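Local structure of uncharacterized protein (Pseudomonas aeruginosa UCBPP-PA14, 3FD9) at residues A189-M197 with A207-L216; W102-W110 with A238-C246. The protein acts as a negative regulator of type III secretion genes, probably by disrupting self-association and DNA binding of the transcriptional activator ExsA. All blocks are in the same frame, centred on the assembly; numbering follows the deposited sequence.

Interaction 1. Residues A189-M197 with A207-L216; sequences AWPNWQRGM and AGFEPIPEVL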
loop_
_atom_site.group_PDB
_atom_site.type_symbol
_atom_site.label_atom_id
_atom_site.label_comp_id
_atom_site.label_asym_id
_atom_site.label_seq_id
_atom_site.Cartn_x
_atom_site.Cartn_y
_atom_site.Cartn_z
ATOM N N ALA A 189 7.751 -31.020 -17.861
ATOM C CA ALA A 189 6.821 -31.968 -17.246
ATOM C C ALA A 189 5.361 -31.544 -17.385
ATOM O O ALA A 189 4.450 -32.337 -17.139
ATOM C CB ALA A 189 7.169 -32.175 -15.795
ATOM N N TRP A 190 5.153 -30.284 -17.764
ATOM C CA TRP A 190 3.821 -29.726 -17.978
ATOM C C TRP A 190 3.912 -28.635 -19.026
ATOM O O TRP A 190 3.784 -27.451 -18.707
ATOM C CB TRP A 190 3.273 -29.113 -16.695
ATOM C CG TRP A 190 1.802 -28.827 -16.756
ATOM C CD1 TRP A 190 1.008 -28.842 -17.863
ATOM C CD2 TRP A 190 0.955 -28.460 -15.660
ATOM N NE1 TRP A 190 -0.287 -28.522 -17.525
ATOM C CE2 TRP A 190 -0.343 -28.278 -16.176
ATOM C CE3 TRP A 190 1.167 -28.275 -14.290
ATOM C CZ2 TRP A 190 -1.424 -27.921 -15.371
ATOM C CZ3 TRP A 190 0.093 -27.917 -13.492
ATOM C CH2 TRP A 190 -1.186 -27.745 -14.036
ATOM N N PRO A 191 4.126 -29.030 -20.285
ATOM C CA PRO A 191 4.417 -28.101 -21.381
ATOM C C PRO A 191 3.383 -26.988 -21.515
ATOM O O PRO A 191 3.774 -25.839 -21.705
ATOM C CB PRO A 191 4.384 -29.004 -22.616
ATOM C CG PRO A 191 4.671 -30.385 -22.084
ATOM C CD PRO A 191 4.019 -30.424 -20.747
ATOM N N ASN A 192 2.096 -27.319 -21.406
ATOM C CA ASN A 192 1.028 -26.358 -21.686
ATOM C C ASN A 192 0.516 -25.552 -20.495
ATOM O O ASN A 192 -0.589 -25.003 -20.548
ATOM C CB ASN A 192 -0.160 -27.054 -22.350
ATOM C CG ASN A 192 0.179 -27.619 -23.711
ATOM O OD1 ASN A 192 -0.334 -28.671 -24.093
ATOM N ND2 ASN A 192 1.044 -26.927 -24.452
ATOM N N TRP A 193 1.308 -25.476 -19.427
ATOM C CA TRP A 193 0.938 -24.668 -18.264
ATOM C C TRP A 193 0.761 -23.216 -18.678
ATOM O O TRP A 193 -0.219 -22.592 -18.313
ATOM C CB TRP A 193 1.980 -24.807 -17.153
ATOM C CG TRP A 193 1.933 -23.751 -16.077
ATOM C CD1 TRP A 193 2.834 -22.744 -15.884
ATOM C CD2 TRP A 193 0.961 -23.620 -15.034
ATOM N NE1 TRP A 193 2.477 -21.988 -14.793
ATOM C CE2 TRP A 193 1.330 -22.505 -14.255
ATOM C CE3 TRP A 193 -0.186 -24.333 -14.687
ATOM C CZ2 TRP A 193 0.593 -22.086 -13.155
ATOM C CZ3 TRP A 193 -0.916 -23.923 -13.604
ATOM C CH2 TRP A 193 -0.527 -22.806 -12.843
ATOM N N GLN A 194 1.706 -22.688 -19.451
ATOM C CA GLN A 194 1.594 -21.339 -19.996
ATOM C C GLN A 194 0.301 -21.166 -20.783
ATOM O O GLN A 194 -0.580 -20.386 -20.409
ATOM C CB GLN A 194 2.772 -21.054 -20.925
ATOM C CG GLN A 194 4.135 -21.127 -20.257
ATOM C CD GLN A 194 4.514 -19.829 -19.566
ATOM O OE1 GLN A 194 4.002 -18.756 -19.910
ATOM N NE2 GLN A 194 5.422 -19.915 -18.591
ATOM N N ARG A 195 0.204 -21.897 -21.886
ATOM C CA ARG A 195 -0.948 -21.810 -22.762
ATOM C C ARG A 195 -2.253 -21.846 -21.984
ATOM O O ARG A 195 -3.157 -21.043 -22.229
ATOM C CB ARG A 195 -0.932 -22.943 -23.782
ATOM C CG ARG A 195 -1.984 -22.788 -24.872
ATOM C CD ARG A 195 -2.069 -24.030 -25.738
ATOM N NE ARG A 195 -2.554 -25.182 -24.986
ATOM C CZ ARG A 195 -2.970 -26.312 -25.543
ATOM N NH1 ARG A 195 -2.964 -26.441 -26.864
ATOM N NH2 ARG A 195 -3.396 -27.310 -24.781
ATOM N N GLY A 196 -2.346 -22.785 -21.049
ATOM C CA GLY A 196 -3.547 -22.949 -20.260
ATOM C C GLY A 196 -3.906 -21.698 -19.494
ATOM O O GLY A 196 -5.085 -21.338 -19.389
HETATM N N MSE A 197 -2.890 -21.024 -18.964
HETATM C CA MSE A 197 -3.116 -19.832 -18.160
HETATM C C MSE A 197 -3.577 -18.663 -19.026
HETATM O O MSE A 197 -4.444 -17.895 -18.628
HETATM C CB MSE A 197 -1.853 -19.460 -17.384
HETATM C CG MSE A 197 -2.020 -18.274 -16.451
HETATM SE SE MSE A 197 -3.349 -18.570 -15.024
HETATM C CE MSE A 197 -2.582 -20.165 -14.167
ATOM N N ALA A 207 -9.247 -25.616 -20.813
ATOM C CA ALA A 207 -8.820 -26.569 -21.835
ATOM C C ALA A 207 -7.348 -26.414 -22.224
ATOM O O ALA A 207 -6.676 -27.391 -22.543
ATOM C CB ALA A 207 -9.713 -26.458 -23.064
ATOM N N GLY A 208 -6.853 -25.182 -22.192
ATOM C CA GLY A 208 -5.502 -24.893 -22.629
ATOM C C GLY A 208 -4.426 -25.577 -21.811
ATOM O O GLY A 208 -3.274 -25.619 -22.227
ATOM N N PHE A 209 -4.793 -26.106 -20.645
ATOM C CA PHE A 209 -3.817 -26.680 -19.717
ATOM C C PHE A 209 -3.433 -28.111 -20.062
ATOM O O PHE A 209 -2.347 -28.567 -19.701
ATOM C CB PHE A 209 -4.341 -26.659 -18.277
ATOM C CG PHE A 209 -4.255 -25.325 -17.614
ATOM C CD1 PHE A 209 -3.039 -24.831 -17.188
ATOM C CD2 PHE A 209 -5.397 -24.574 -17.394
ATOM C CE1 PHE A 209 -2.958 -23.602 -16.568
ATOM C CE2 PHE A 209 -5.333 -23.351 -16.780
ATOM C CZ PHE A 209 -4.114 -22.855 -16.367
ATOM N N GLU A 210 -4.326 -28.832 -20.730
ATOM C CA GLU A 210 -4.066 -30.237 -21.015
ATOM C C GLU A 210 -3.084 -30.427 -22.168
ATOM O O GLU A 210 -3.008 -29.594 -23.077
ATOM C CB GLU A 210 -5.365 -31.015 -21.235
ATOM C CG GLU A 210 -6.447 -30.268 -21.985
ATOM C CD GLU A 210 -7.839 -30.639 -21.491
ATOM O OE1 GLU A 210 -8.002 -30.820 -20.262
ATOM O OE2 GLU A 210 -8.768 -30.741 -22.325
ATOM N N PRO A 211 -2.318 -31.530 -22.126
ATOM C CA PRO A 211 -2.464 -32.585 -21.120
ATOM C C PRO A 211 -1.831 -32.199 -19.786
ATOM O O PRO A 211 -0.714 -31.677 -19.772
ATOM C CB PRO A 211 -1.681 -33.759 -21.730
ATOM C CG PRO A 211 -1.093 -33.249 -23.030
ATOM C CD PRO A 211 -1.146 -31.768 -22.980
ATOM N N ILE A 212 -2.523 -32.477 -18.685
ATOM C CA ILE A 212 -1.992 -32.183 -17.354
ATOM C C ILE A 212 -1.230 -33.380 -16.787
ATOM O O ILE A 212 -1.544 -34.521 -17.115
ATOM C CB ILE A 212 -3.120 -31.798 -16.372
ATOM C CG1 ILE A 212 -3.825 -33.043 -15.856
ATOM C CG2 ILE A 212 -4.129 -30.871 -17.043
ATOM C CD1 ILE A 212 -4.441 -32.853 -14.505
ATOM N N PRO A 213 -0.231 -33.127 -15.926
ATOM C CA PRO A 213 0.562 -34.203 -15.314
ATOM C C PRO A 213 -0.330 -35.271 -14.697
ATOM O O PRO A 213 -1.394 -34.936 -14.194
ATOM C CB PRO A 213 1.342 -33.474 -14.220
ATOM C CG PRO A 213 1.480 -32.088 -14.733
ATOM C CD PRO A 213 0.202 -31.798 -15.468
ATOM N N GLU A 214 0.091 -36.531 -14.730
ATOM C CA GLU A 214 -0.783 -37.624 -14.316
ATOM C C GLU A 214 -1.097 -37.540 -12.829
ATOM O O GLU A 214 -2.168 -37.946 -12.383
ATOM C CB GLU A 214 -0.159 -38.980 -14.665
ATOM C CG GLU A 214 -1.170 -40.067 -15.050
ATOM C CD GLU A 214 -1.791 -40.779 -13.847
ATOM O OE1 GLU A 214 -1.034 -41.334 -13.019
ATOM O OE2 GLU A 214 -3.040 -40.801 -13.741
ATOM N N VAL A 215 -0.159 -36.993 -12.068
ATOM C CA VAL A 215 -0.290 -36.903 -10.619
ATOM C C VAL A 215 -1.333 -35.868 -10.182
ATOM O O VAL A 215 -1.610 -35.710 -8.997
ATOM C CB VAL A 215 1.059 -36.547 -9.978
ATOM C CG1 VAL A 215 1.383 -35.072 -10.209
ATOM C CG2 VAL A 215 1.055 -36.882 -8.482
ATOM N N LEU A 216 -1.911 -35.159 -11.141
ATOM C CA LEU A 216 -2.891 -34.130 -10.822
ATOM C C LEU A 216 -4.259 -34.516 -11.359
ATOM O O LEU A 216 -5.207 -33.737 -11.277
ATOM C CB LEU A 216 -2.460 -32.768 -11.393
ATOM C CG LEU A 216 -1.162 -32.147 -10.872
ATOM C CD1 LEU A 216 -0.826 -30.893 -11.646
ATOM C CD2 LEU A 216 -1.257 -31.840 -9.408
HETATM O O HOH W 1 -7.209 -22.910 -20.029
#

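Interaction 2. Residues W102-W110 with A238-C246; sequences WVLLPVYGW and AWLHERNLC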
loop_
_atom_site.group_PDB
_atom_site.type_symbol
_atom_site.label_atom_id
_atom_site.label_comp_id
_atom_site.label_asym_id
_atom_site.label_seq_id
_atom_site.Cartn_x
_atom_site.Cartn_y
_atom_site.Cartn_z
ATOM N N TRP A 102 -6.829 -19.543 -5.706
ATOM C CA TRP A 102 -7.212 -20.537 -4.725
ATOM C C TRP A 102 -6.870 -21.951 -5.162
ATOM O O TRP A 102 -6.777 -22.850 -4.342
ATOM C CB TRP A 102 -8.700 -20.413 -4.378
ATOM C CG TRP A 102 -8.938 -19.579 -3.144
ATOM C CD1 TRP A 102 -8.820 -19.985 -1.840
ATOM C CD2 TRP A 102 -9.320 -18.199 -3.095
ATOM N NE1 TRP A 102 -9.102 -18.942 -0.990
ATOM C CE2 TRP A 102 -9.411 -17.837 -1.734
ATOM C CE3 TRP A 102 -9.594 -17.236 -4.067
ATOM C CZ2 TRP A 102 -9.766 -16.558 -1.325
ATOM C CZ3 TRP A 102 -9.944 -15.962 -3.657
ATOM C CH2 TRP A 102 -10.028 -15.636 -2.298
ATOM N N VAL A 103 -6.671 -22.156 -6.453
ATOM C CA VAL A 103 -6.383 -23.491 -6.941
ATOM C C VAL A 103 -5.091 -23.524 -7.749
ATOM O O VAL A 103 -4.072 -24.005 -7.274
ATOM C CB VAL A 103 -7.542 -24.046 -7.796
ATOM C CG1 VAL A 103 -7.247 -25.465 -8.230
ATOM C CG2 VAL A 103 -8.828 -24.007 -7.019
ATOM N N LEU A 104 -5.134 -23.001 -8.967
ATOM C CA LEU A 104 -4.036 -23.185 -9.902
ATOM C C LEU A 104 -2.668 -22.827 -9.333
ATOM O O LEU A 104 -1.726 -23.611 -9.447
ATOM C CB LEU A 104 -4.294 -22.424 -11.195
ATOM C CG LEU A 104 -5.601 -22.759 -11.923
ATOM C CD1 LEU A 104 -5.639 -22.024 -13.260
ATOM C CD2 LEU A 104 -5.757 -24.251 -12.122
ATOM N N LEU A 105 -2.552 -21.656 -8.720
ATOM C CA LEU A 105 -1.267 -21.223 -8.177
ATOM C C LEU A 105 -0.787 -22.049 -6.973
ATOM O O LEU A 105 0.366 -22.482 -6.934
ATOM C CB LEU A 105 -1.300 -19.732 -7.835
ATOM C CG LEU A 105 -1.306 -18.781 -9.021
ATOM C CD1 LEU A 105 -1.052 -17.377 -8.539
ATOM C CD2 LEU A 105 -0.261 -19.175 -10.061
ATOM N N PRO A 106 -1.661 -22.259 -5.976
ATOM C CA PRO A 106 -1.279 -23.154 -4.874
ATOM C C PRO A 106 -0.924 -24.552 -5.377
ATOM O O PRO A 106 0.123 -25.106 -5.033
ATOM C CB PRO A 106 -2.549 -23.223 -4.029
ATOM C CG PRO A 106 -3.241 -21.912 -4.299
ATOM C CD PRO A 106 -2.971 -21.628 -5.753
ATOM N N VAL A 107 -1.798 -25.115 -6.199
ATOM C CA VAL A 107 -1.593 -26.450 -6.739
ATOM C C VAL A 107 -0.273 -26.556 -7.481
ATOM O O VAL A 107 0.427 -27.564 -7.379
ATOM C CB VAL A 107 -2.738 -26.850 -7.677
ATOM C CG1 VAL A 107 -2.328 -28.020 -8.554
ATOM C CG2 VAL A 107 -3.986 -27.178 -6.860
ATOM N N TYR A 108 0.071 -25.520 -8.234
ATOM C CA TYR A 108 1.299 -25.559 -9.019
ATOM C C TYR A 108 2.521 -25.476 -8.128
ATOM O O TYR A 108 3.534 -26.095 -8.402
ATOM C CB TYR A 108 1.340 -24.436 -10.055
ATOM C CG TYR A 108 2.537 -24.540 -10.965
ATOM C CD1 TYR A 108 2.435 -25.146 -12.217
ATOM C CD2 TYR A 108 3.777 -24.064 -10.566
ATOM C CE1 TYR A 108 3.535 -25.255 -13.054
ATOM C CE2 TYR A 108 4.879 -24.171 -11.389
ATOM C CZ TYR A 108 4.752 -24.766 -12.632
ATOM O OH TYR A 108 5.847 -24.862 -13.454
ATOM N N GLY A 109 2.425 -24.696 -7.061
ATOM C CA GLY A 109 3.508 -24.625 -6.097
ATOM C C GLY A 109 3.719 -25.978 -5.452
ATOM O O GLY A 109 4.846 -26.414 -5.238
ATOM N N TRP A 110 2.618 -26.644 -5.143
ATOM C CA TRP A 110 2.671 -27.984 -4.583
ATOM C C TRP A 110 3.261 -28.971 -5.594
ATOM O O TRP A 110 4.233 -29.655 -5.299
ATOM C CB TRP A 110 1.281 -28.426 -4.131
ATOM C CG TRP A 110 1.260 -29.790 -3.566
ATOM C CD1 TRP A 110 1.452 -30.143 -2.261
ATOM C CD2 TRP A 110 1.048 -31.008 -4.286
ATOM N NE1 TRP A 110 1.369 -31.508 -2.125
ATOM C CE2 TRP A 110 1.122 -32.061 -3.357
ATOM C CE3 TRP A 110 0.801 -31.311 -5.625
ATOM C CZ2 TRP A 110 0.956 -33.389 -3.723
ATOM C CZ3 TRP A 110 0.637 -32.632 -5.990
ATOM C CH2 TRP A 110 0.719 -33.655 -5.043
ATOM N N ALA A 238 -11.611 -31.426 -0.986
ATOM C CA ALA A 238 -10.966 -32.523 -0.270
ATOM C C ALA A 238 -9.541 -32.759 -0.754
ATOM O O ALA A 238 -8.649 -33.030 0.042
ATOM C CB ALA A 238 -11.778 -33.789 -0.419
ATOM N N TRP A 239 -9.338 -32.671 -2.063
ATOM C CA TRP A 239 -8.024 -32.912 -2.642
ATOM C C TRP A 239 -7.030 -31.892 -2.115
ATOM O O TRP A 239 -5.936 -32.244 -1.684
ATOM C CB TRP A 239 -8.086 -32.829 -4.163
ATOM C CG TRP A 239 -6.883 -33.382 -4.838
ATOM C CD1 TRP A 239 -6.681 -34.674 -5.207
ATOM C CD2 TRP A 239 -5.714 -32.661 -5.248
ATOM N NE1 TRP A 239 -5.455 -34.810 -5.810
ATOM C CE2 TRP A 239 -4.842 -33.587 -5.851
ATOM C CE3 TRP A 239 -5.316 -31.323 -5.160
ATOM C CZ2 TRP A 239 -3.602 -33.225 -6.359
ATOM C CZ3 TRP A 239 -4.079 -30.965 -5.667
ATOM C CH2 TRP A 239 -3.239 -31.912 -6.259
ATOM N N LEU A 240 -7.422 -30.622 -2.151
ATOM C CA LEU A 240 -6.547 -29.536 -1.736
ATOM C C LEU A 240 -6.269 -29.664 -0.260
ATOM O O LEU A 240 -5.137 -29.515 0.192
ATOM C CB LEU A 240 -7.207 -28.186 -2.005
ATOM C CG LEU A 240 -7.483 -27.826 -3.462
ATOM C CD1 LEU A 240 -8.263 -26.517 -3.546
ATOM C CD2 LEU A 240 -6.184 -27.729 -4.223
ATOM N N HIS A 241 -7.326 -29.937 0.491
ATOM C CA HIS A 241 -7.235 -30.054 1.937
ATOM C C HIS A 241 -6.239 -31.129 2.382
ATOM O O HIS A 241 -5.374 -30.874 3.206
ATOM C CB HIS A 241 -8.616 -30.337 2.519
ATOM C CG HIS A 241 -8.694 -30.126 3.996
ATOM N ND1 HIS A 241 -9.245 -31.053 4.852
ATOM C CD2 HIS A 241 -8.275 -29.097 4.770
ATOM C CE1 HIS A 241 -9.169 -30.602 6.092
ATOM N NE2 HIS A 241 -8.584 -29.418 6.069
ATOM N N GLU A 242 -6.356 -32.327 1.829
ATOM C CA GLU A 242 -5.471 -33.423 2.201
ATOM C C GLU A 242 -4.014 -33.128 1.898
ATOM O O GLU A 242 -3.130 -33.926 2.214
ATOM C CB GLU A 242 -5.896 -34.705 1.496
ATOM C CG GLU A 242 -6.988 -35.468 2.236
ATOM C CD GLU A 242 -7.838 -36.310 1.313
ATOM O OE1 GLU A 242 -7.274 -36.942 0.387
ATOM O OE2 GLU A 242 -9.072 -36.339 1.519
ATOM N N ARG A 243 -3.771 -31.975 1.289
ATOM C CA ARG A 243 -2.431 -31.579 0.894
ATOM C C ARG A 243 -2.119 -30.198 1.453
ATOM O O ARG A 243 -1.141 -29.544 1.065
ATOM C CB ARG A 243 -2.305 -31.603 -0.627
ATOM C CG ARG A 243 -1.781 -32.900 -1.160
ATOM C CD ARG A 243 -2.174 -33.114 -2.608
ATOM N NE ARG A 243 -3.414 -33.870 -2.729
ATOM C CZ ARG A 243 -3.480 -35.147 -3.089
ATOM N NH1 ARG A 243 -2.374 -35.824 -3.375
ATOM N NH2 ARG A 243 -4.658 -35.750 -3.164
ATOM N N ASN A 244 -2.967 -29.748 2.368
ATOM C CA ASN A 244 -2.710 -28.502 3.060
ATOM C C ASN A 244 -2.682 -27.319 2.092
ATOM O O ASN A 244 -1.909 -26.375 2.272
ATOM C CB ASN A 244 -1.387 -28.609 3.812
ATOM C CG ASN A 244 -1.221 -27.529 4.848
ATOM O OD1 ASN A 244 -2.155 -27.219 5.593
ATOM N ND2 ASN A 244 -0.023 -26.946 4.907
ATOM N N LEU A 245 -3.531 -27.374 1.066
ATOM C CA LEU A 245 -3.644 -26.267 0.116
ATOM C C LEU A 245 -4.925 -25.485 0.341
ATOM O O LEU A 245 -5.223 -24.544 -0.390
ATOM C CB LEU A 245 -3.558 -26.749 -1.330
ATOM C CG LEU A 245 -2.318 -27.575 -1.659
ATOM C CD1 LEU A 245 -2.415 -28.111 -3.083
ATOM C CD2 LEU A 245 -1.032 -26.784 -1.459
ATOM N N CYS A 246 -5.690 -25.873 1.349
ATOM C CA CYS A 246 -6.786 -25.031 1.808
ATOM C C CYS A 246 -7.146 -25.358 3.250
ATOM O O CYS A 246 -6.533 -26.233 3.876
ATOM C CB CYS A 246 -7.999 -25.132 0.885
ATOM S SG CYS A 246 -8.927 -26.655 1.034
HETATM O O HOH W 2 -6.875 -22.879 -1.595
#

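Interaction 1. Residues A189-M197 with A207-L216
Phe-209 and Trp-190 illustrate how aromatic rings can fasten a returning loop to the start of a helix. Phe-209 lays its ring flat on helix 193-203, with Gly-196 CA 3.5 Å from the ring centroid, over the face. Met-197 CE meets its edge, with CE 3.8 Å from CZ of Phe-209, while Trp-193 lies alongside, the two ring planes at 44°. Trp-190 is held from three directions. Its NE1 donates to Phe-209 O in the plane of the indole (3.0 Å, 168°); CD of Pro-213 sits over one face, 3.5 Å from the centroid of the five-membered ring, and Trp-193 CE3 covers the opposite face. Leu-216 CD1 adds a contact to CZ3 of Trp-190 at 3.6 Å. Around Arg-195, by contrast, the contact is polar and exposed. Its chain, bent at chi3 (66°), turns the guanidinium so that NE and NH2 grip Gly-208 O side-on, at 2.9 and 3.1 Å, the second donor standing above the carbonyl plane. Buried and aromatic at the indoles, exposed and polar at the arginine, the contact folds the loop after helix 193-203, with a cis peptide bond before Pro-211, back on the first turn of that helix.

Interaction 2. Residues W102-W110 with A238-C246
The CA atoms of Pro-106 and Leu-245 come nearest across the segments, 6.3 Å apart, where kinked helix 96-115 passes the end of helix 232-241. That end is a Schellman motif with Asn-244, of positive phi, as C-prime residue, bringing Leu-245 back against the other helix. A proline has no N-H to offer Trp-102 O one turn earlier; there a water donates instead to Trp-102 O (2.7 Å) and to Leu-245 O (2.6 Å), the latter also accepting from Arg-60. Among the side chains, CG2 of Val-107 meets CD2 of Leu-240 at 3.5 Å, and Leu-245 points its two methyls at CB of Trp-110. With CG anti to the backbone N (chi1 179°), Trp-110 presents one face to two partners. Trp-239 approaches it edge-to-face, six-membered-ring centroids 5.5 Å apart and planes at 74°, and on the same side CD of Arg-243 lies 3.3 Å from CZ2 of Trp-110. Arg-243 is steadied within its own segment: NE bonds to Trp-239 O (3.2 Å, 168°) and lies over the Trp-239 ring. Direct contact is therefore apolar and aromatic, without hydrogen bonds between the segments; such chemistry implies adhesion by shape and dispersion, with the polar link delegated to water.

How the interactions relate
In chain order 102-110 comes first, then both segments of interaction 1, and finally 238-246, so the local closure falls within the long-range one. The helices 119-147 and 157-189 are also spanned. The two centres are about 16 Å apart, yet helix 96-115 serves both: Tyr-108 stacks on Trp-193, and Leu-104 packs on Phe-209 and Met-197. Helix 217-223 is a second bridge, touching Ile-212 in one contact and Val-107 and Trp-239 in the other. Helix 96-115 thereby joins successive parts of the C-terminal region, and Met-39 of the second subunit reaches both contacts, packing on Trp-193 and Leu-105, so this helical body also meets the assembly interface.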